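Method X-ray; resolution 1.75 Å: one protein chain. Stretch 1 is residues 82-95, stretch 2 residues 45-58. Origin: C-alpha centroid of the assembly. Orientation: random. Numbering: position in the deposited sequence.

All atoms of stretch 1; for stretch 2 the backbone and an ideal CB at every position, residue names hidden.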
# COMPACT_ATOMS: atom_id res chain seq x y z
N ASN A 82 15.95 9.81 15.39
CA ASN A 82 16.29 9.17 16.67
C ASN A 82 15.83 7.73 16.60
O ASN A 82 14.63 7.46 16.50
CB ASN A 82 15.61 9.89 17.83
CG ASN A 82 15.84 9.18 19.16
OD1 ASN A 82 15.69 7.97 19.27
ND2 ASN A 82 16.19 9.96 20.18
N ILE A 83 16.78 6.79 16.65
CA ILE A 83 16.50 5.43 16.20
C ILE A 83 15.58 4.67 17.15
O ILE A 83 14.78 3.83 16.72
CB ILE A 83 17.80 4.62 16.00
CG1 ILE A 83 17.56 3.56 14.92
CG2 ILE A 83 18.24 3.98 17.29
CD1 ILE A 83 17.34 4.15 13.53
N ASP A 84 15.67 4.96 18.43
CA ASP A 84 14.78 4.32 19.39
C ASP A 84 13.33 4.66 19.08
O ASP A 84 12.44 3.79 19.16
CB ASP A 84 15.09 4.78 20.80
CG ASP A 84 14.20 4.11 21.83
OD1 ASP A 84 14.34 2.88 22.00
OD2 ASP A 84 13.37 4.81 22.46
N HIS A 85 13.08 5.93 18.75
CA HIS A 85 11.74 6.39 18.44
C HIS A 85 11.29 5.77 17.13
O HIS A 85 10.11 5.48 16.94
CB HIS A 85 11.70 7.90 18.24
CG HIS A 85 10.31 8.46 18.11
ND1 HIS A 85 9.18 7.72 18.39
CD2 HIS A 85 9.87 9.69 17.74
CE1 HIS A 85 8.11 8.46 18.19
NE2 HIS A 85 8.50 9.66 17.79
N THR A 86 12.23 5.61 16.21
CA THR A 86 11.88 5.12 14.87
C THR A 86 11.40 3.68 14.98
O THR A 86 10.36 3.32 14.42
CB THR A 86 13.07 5.25 13.90
OG1 THR A 86 13.39 6.64 13.72
CG2 THR A 86 12.77 4.64 12.53
N ARG A 87 12.15 2.87 15.71
CA ARG A 87 11.79 1.49 15.93
C ARG A 87 10.44 1.37 16.62
O ARG A 87 9.60 0.63 16.15
CB ARG A 87 12.86 0.78 16.74
CG ARG A 87 14.11 0.49 15.92
CD ARG A 87 15.33 0.13 16.84
NE ARG A 87 16.54 0.00 16.03
CZ ARG A 87 17.75 -0.23 16.53
NH1 ARG A 87 17.92 -0.38 17.84
NH2 ARG A 87 18.80 -0.32 15.72
N SER A 88 10.22 2.07 17.73
CA SER A 88 8.97 1.91 18.47
C SER A 88 7.78 2.41 17.66
O SER A 88 6.71 1.84 17.72
CB SER A 88 9.01 2.58 19.85
OG SER A 88 9.36 3.94 19.75
N TYR A 89 8.00 3.45 16.86
CA TYR A 89 6.95 3.99 15.99
C TYR A 89 6.52 2.98 14.96
O TYR A 89 5.33 2.66 14.88
CB TYR A 89 7.46 5.24 15.25
CG TYR A 89 6.44 5.88 14.35
CD1 TYR A 89 5.39 6.61 14.88
CD2 TYR A 89 6.54 5.78 12.97
CE1 TYR A 89 4.45 7.21 14.08
CE2 TYR A 89 5.58 6.38 12.14
CZ TYR A 89 4.55 7.10 12.72
OH TYR A 89 3.58 7.72 11.95
N TYR A 90 7.45 2.52 14.13
CA TYR A 90 7.09 1.58 13.08
C TYR A 90 6.61 0.27 13.67
O TYR A 90 5.71 -0.36 13.13
CB TYR A 90 8.21 1.40 12.05
CG TYR A 90 8.30 2.58 11.15
CD1 TYR A 90 7.26 2.84 10.24
CD2 TYR A 90 9.34 3.49 11.22
CE1 TYR A 90 7.30 3.93 9.42
CE2 TYR A 90 9.40 4.59 10.38
CZ TYR A 90 8.35 4.80 9.49
OH TYR A 90 8.34 5.87 8.63
N LYS A 91 7.17 -0.12 14.80
CA LYS A 91 6.76 -1.36 15.42
C LYS A 91 5.29 -1.26 15.88
O LYS A 91 4.51 -2.20 15.73
CB LYS A 91 7.68 -1.68 16.60
CG LYS A 91 7.42 -3.00 17.27
CD LYS A 91 8.44 -3.25 18.41
CE LYS A 91 7.82 -4.04 19.53
NZ LYS A 91 7.67 -5.47 19.16
N GLN A 92 4.93 -0.12 16.46
CA GLN A 92 3.58 0.08 16.97
C GLN A 92 2.59 0.04 15.82
O GLN A 92 1.55 -0.62 15.91
CB GLN A 92 3.45 1.42 17.69
CG GLN A 92 2.00 1.79 17.97
CD GLN A 92 1.83 3.09 18.76
OE1 GLN A 92 0.71 3.44 19.15
NE2 GLN A 92 2.92 3.80 19.00
N LEU A 93 2.90 0.77 14.75
CA LEU A 93 2.01 0.81 13.57
C LEU A 93 1.89 -0.56 12.88
O LEU A 93 0.81 -0.92 12.44
CB LEU A 93 2.50 1.85 12.55
CG LEU A 93 2.00 3.30 12.73
CD1 LEU A 93 2.31 3.85 14.12
CD2 LEU A 93 2.65 4.18 11.68
N LEU A 94 2.98 -1.32 12.79
CA LEU A 94 2.93 -2.66 12.19
C LEU A 94 2.04 -3.55 13.02
O LEU A 94 1.24 -4.31 12.49
CB LEU A 94 4.32 -3.30 12.13
CG LEU A 94 5.12 -2.96 10.89
CD1 LEU A 94 6.58 -3.36 11.10
CD2 LEU A 94 4.50 -3.66 9.65
N GLU A 95 2.19 -3.47 14.34
CA GLU A 95 1.44 -4.35 15.22
C GLU A 95 -0.04 -3.96 15.30
O GLU A 95 -0.91 -4.81 15.47
CB GLU A 95 2.12 -4.42 16.60
CG GLU A 95 3.48 -5.15 16.50
CD GLU A 95 4.24 -5.25 17.81
OE1 GLU A 95 3.86 -4.57 18.79
OE2 GLU A 95 5.24 -6.00 17.83
N UNK A 45 1.73 2.16 0.69
CA UNK A 45 2.71 3.23 0.92
C UNK A 45 3.36 3.07 2.27
O UNK A 45 4.56 3.26 2.40
CB UNK A 45 2.05 4.61 0.82
N UNK A 46 2.59 2.69 3.28
CA UNK A 46 3.20 2.49 4.61
C UNK A 46 4.33 1.43 4.51
O UNK A 46 5.40 1.58 5.09
CB UNK A 46 2.14 2.05 5.63
N UNK A 47 4.09 0.35 3.75
CA UNK A 47 5.11 -0.71 3.65
C UNK A 47 6.35 -0.19 2.96
O UNK A 47 7.45 -0.61 3.27
CB UNK A 47 4.57 -1.92 2.90
N UNK A 48 6.19 0.73 2.02
CA UNK A 48 7.36 1.32 1.38
C UNK A 48 8.20 2.04 2.43
O UNK A 48 9.43 1.96 2.40
CB UNK A 48 6.95 2.28 0.26
N UNK A 49 7.55 2.72 3.37
CA UNK A 49 8.33 3.42 4.39
C UNK A 49 9.07 2.43 5.29
O UNK A 49 10.20 2.69 5.70
CB UNK A 49 7.42 4.32 5.23
N UNK A 50 8.45 1.29 5.57
CA UNK A 50 9.15 0.22 6.30
C UNK A 50 10.44 -0.22 5.55
O UNK A 50 11.50 -0.42 6.18
CB UNK A 50 8.22 -0.98 6.49
N UNK A 51 10.34 -0.40 4.24
CA UNK A 51 11.50 -0.82 3.42
C UNK A 51 12.61 0.20 3.51
O UNK A 51 13.80 -0.12 3.67
CB UNK A 51 11.10 -1.02 1.96
N UNK A 52 12.23 1.46 3.37
CA UNK A 52 13.19 2.56 3.45
C UNK A 52 13.82 2.64 4.82
O UNK A 52 15.00 2.92 4.93
CB UNK A 52 12.51 3.89 3.11
N UNK A 53 13.05 2.38 5.88
CA UNK A 53 13.59 2.44 7.23
C UNK A 53 14.52 1.25 7.45
O UNK A 53 15.57 1.40 8.07
CB UNK A 53 12.47 2.45 8.27
N UNK A 54 14.22 0.08 6.88
CA UNK A 54 15.19 -1.05 7.01
C UNK A 54 16.51 -0.71 6.33
O UNK A 54 17.59 -1.05 6.81
CB UNK A 54 14.62 -2.33 6.40
N UNK A 55 16.43 -0.03 5.21
CA UNK A 55 17.63 0.35 4.50
C UNK A 55 18.38 1.40 5.29
O UNK A 55 19.62 1.35 5.37
CB UNK A 55 17.30 0.86 3.10
N UNK A 56 17.64 2.34 5.89
CA UNK A 56 18.23 3.30 6.83
C UNK A 56 18.97 2.61 7.98
O UNK A 56 20.11 2.96 8.28
CB UNK A 56 17.14 4.21 7.40
N UNK A 57 18.35 1.61 8.59
CA UNK A 57 18.96 0.85 9.69
C UNK A 57 20.24 0.13 9.23
O UNK A 57 21.19 -0.02 10.03
CB UNK A 57 17.96 -0.17 10.25
N UNK A 58 20.27 -0.27 7.97
CA UNK A 58 21.43 -1.02 7.44
C UNK A 58 22.58 -0.10 7.09
O UNK A 58 23.72 -0.55 6.94
CB UNK A 58 21.03 -1.83 6.20

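The two helices run nearly antiparallel, at 148°, with axes 11.5 Å apart at closest approach, so position 46 lies toward the C-terminal part of 83-95 and position 57 toward its start.

Position 45 opens the helix with its CB out of reach. With phi at -65° and no earlier turn here to bond its nitrogen, many residues would do, proline included; it is Pro45.

At position 46 CA-to-CB points sideways and the ideal CB has nothing of stretch 1 within 5.5 Å, yet Tyr90, Leu93 and Leu94 leave an apolar space beyond. Only a long side chain could cross the gap: Leu, Met or an aromatic. Phe46 does so with chi1 t, bringing CE1 to 3.6 Å from Leu93 CD2 and 3.7 Å from Tyr90 CD1, while Leu94 CD2 lies at the ring edge, 3.9 Å from CE2.

At 47 CA-to-CB points away and at 48 the side chain is out of reach, so stretch 1 does not discriminate there: Ser47 and Val48.

Position 49 points toward stretch 1, its ideal CB 3.8 Å from Tyr90 OH. That hydroxyl invites a polar group, though a flexible aliphatic chain could also pass it. Lys49 combines both: CB packs 3.9 Å from Tyr90 OH, and a water accepts from NZ at 2.7 Å and donates to Tyr90 OH at 3.0 Å.

Position 50 sits sideways, its ideal CB 5.4 Å from both Tyr90 CD1 and Leu94 CD1. Leu, Ile or Met could fill that space. In Ile50, both chi angles are m, and CD1 reaches Tyr90 CD1 at 3.4 Å and Leu94 CD1 at 4.0 Å.

Positions 51 and 52 are out of reach: Leu51 and Leu52.

Position 53 points toward Thr86 and Tyr90, its ideal CB 4.3 Å from Tyr90 CE2 and 4.8 Å from Thr86 CG2. That leaves room for a small or beta-branched side chain: Ala, Ser, Thr or Val. Thr53 places CG2 3.4 Å from Thr86 CG2, while OG1 donates to Lys49 O at 2.9 Å. Together 46, 49, 50 and 53 form the hole that receives Tyr90.

Positions 54 and 55, again out of reach, are Leu54 and Ile55.

Position 56 points toward stretch 1 across a gap in which Ile83 is the apolar target; a Leu, Met, Phe or Tyr could span it. The ring edge of Tyr56 meets it, CE2 lying 3.9 Å from Ile83 CD1.

Position 57 is sideways, but the Arg87 guanidinium asks for an acid, and Glu has the length to approach it. Glu57 makes a two-pronged salt bridge: Arg87 NE donates to OE2 at 2.8 Å and Arg87 NH2 to OE1 at 2.9 Å, both nearly straight.

Position 58 is out of reach, and stretch 1 makes no demand on it: Ala58.

Stretch 2 45-58: PFSVKILLTLIYEA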
# COMPACT_ATOMS: atom_id res chain seq x y z
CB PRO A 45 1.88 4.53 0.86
CG PRO A 45 0.59 4.13 0.10
CD PRO A 45 0.36 2.67 0.41
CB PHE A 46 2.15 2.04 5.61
CG PHE A 46 2.74 1.59 6.92
CD1 PHE A 46 3.33 2.51 7.76
CD2 PHE A 46 2.72 0.25 7.29
CE1 PHE A 46 3.90 2.10 8.97
CE2 PHE A 46 3.28 -0.16 8.52
CZ PHE A 46 3.87 0.78 9.34
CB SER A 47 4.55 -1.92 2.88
OG SER A 47 3.55 -2.56 3.67
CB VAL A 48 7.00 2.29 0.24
CG1 VAL A 48 8.26 2.93 -0.36
CG2 VAL A 48 6.24 1.54 -0.86
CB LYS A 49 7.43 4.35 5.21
CG LYS A 49 6.76 5.39 4.30
CD LYS A 49 6.20 6.58 5.14
CE LYS A 49 5.01 6.20 6.00
NZ LYS A 49 4.36 7.46 6.60
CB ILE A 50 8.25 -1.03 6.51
CG1 ILE A 50 7.05 -0.71 7.43
CG2 ILE A 50 9.05 -2.17 7.13
CD1 ILE A 50 7.44 -0.17 8.77
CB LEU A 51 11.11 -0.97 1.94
CG LEU A 51 9.99 -1.96 1.68
CD1 LEU A 51 9.75 -2.17 0.16
CD2 LEU A 51 10.38 -3.27 2.36
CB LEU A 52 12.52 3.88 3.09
CG LEU A 52 12.02 3.98 1.64
CD1 LEU A 52 11.24 5.29 1.45
CD2 LEU A 52 13.21 3.89 0.69
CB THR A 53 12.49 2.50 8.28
OG1 THR A 53 11.64 3.62 8.00
CG2 THR A 53 13.11 2.69 9.73
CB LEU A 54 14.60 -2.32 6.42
CG LEU A 54 13.55 -2.99 7.32
CD1 LEU A 54 12.68 -3.92 6.48
CD2 LEU A 54 14.20 -3.77 8.51
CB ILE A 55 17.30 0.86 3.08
CG1 ILE A 55 16.83 -0.33 2.22
CG2 ILE A 55 18.53 1.52 2.47
CD1 ILE A 55 16.25 0.06 0.83
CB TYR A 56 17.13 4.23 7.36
CG TYR A 56 17.64 5.37 8.22
CD1 TYR A 56 18.25 6.48 7.65
CD2 TYR A 56 17.47 5.35 9.60
CE1 TYR A 56 18.68 7.54 8.44
CE2 TYR A 56 17.91 6.40 10.39
CZ TYR A 56 18.51 7.49 9.80
OH TYR A 56 18.95 8.54 10.58
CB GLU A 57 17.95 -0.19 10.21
CG GLU A 57 16.79 0.43 11.04
CD GLU A 57 17.07 0.46 12.54
OE1 GLU A 57 18.27 0.34 12.97
OE2 GLU A 57 16.08 0.62 13.29
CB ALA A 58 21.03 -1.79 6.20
O HOH W 1 6.10 7.85 8.67
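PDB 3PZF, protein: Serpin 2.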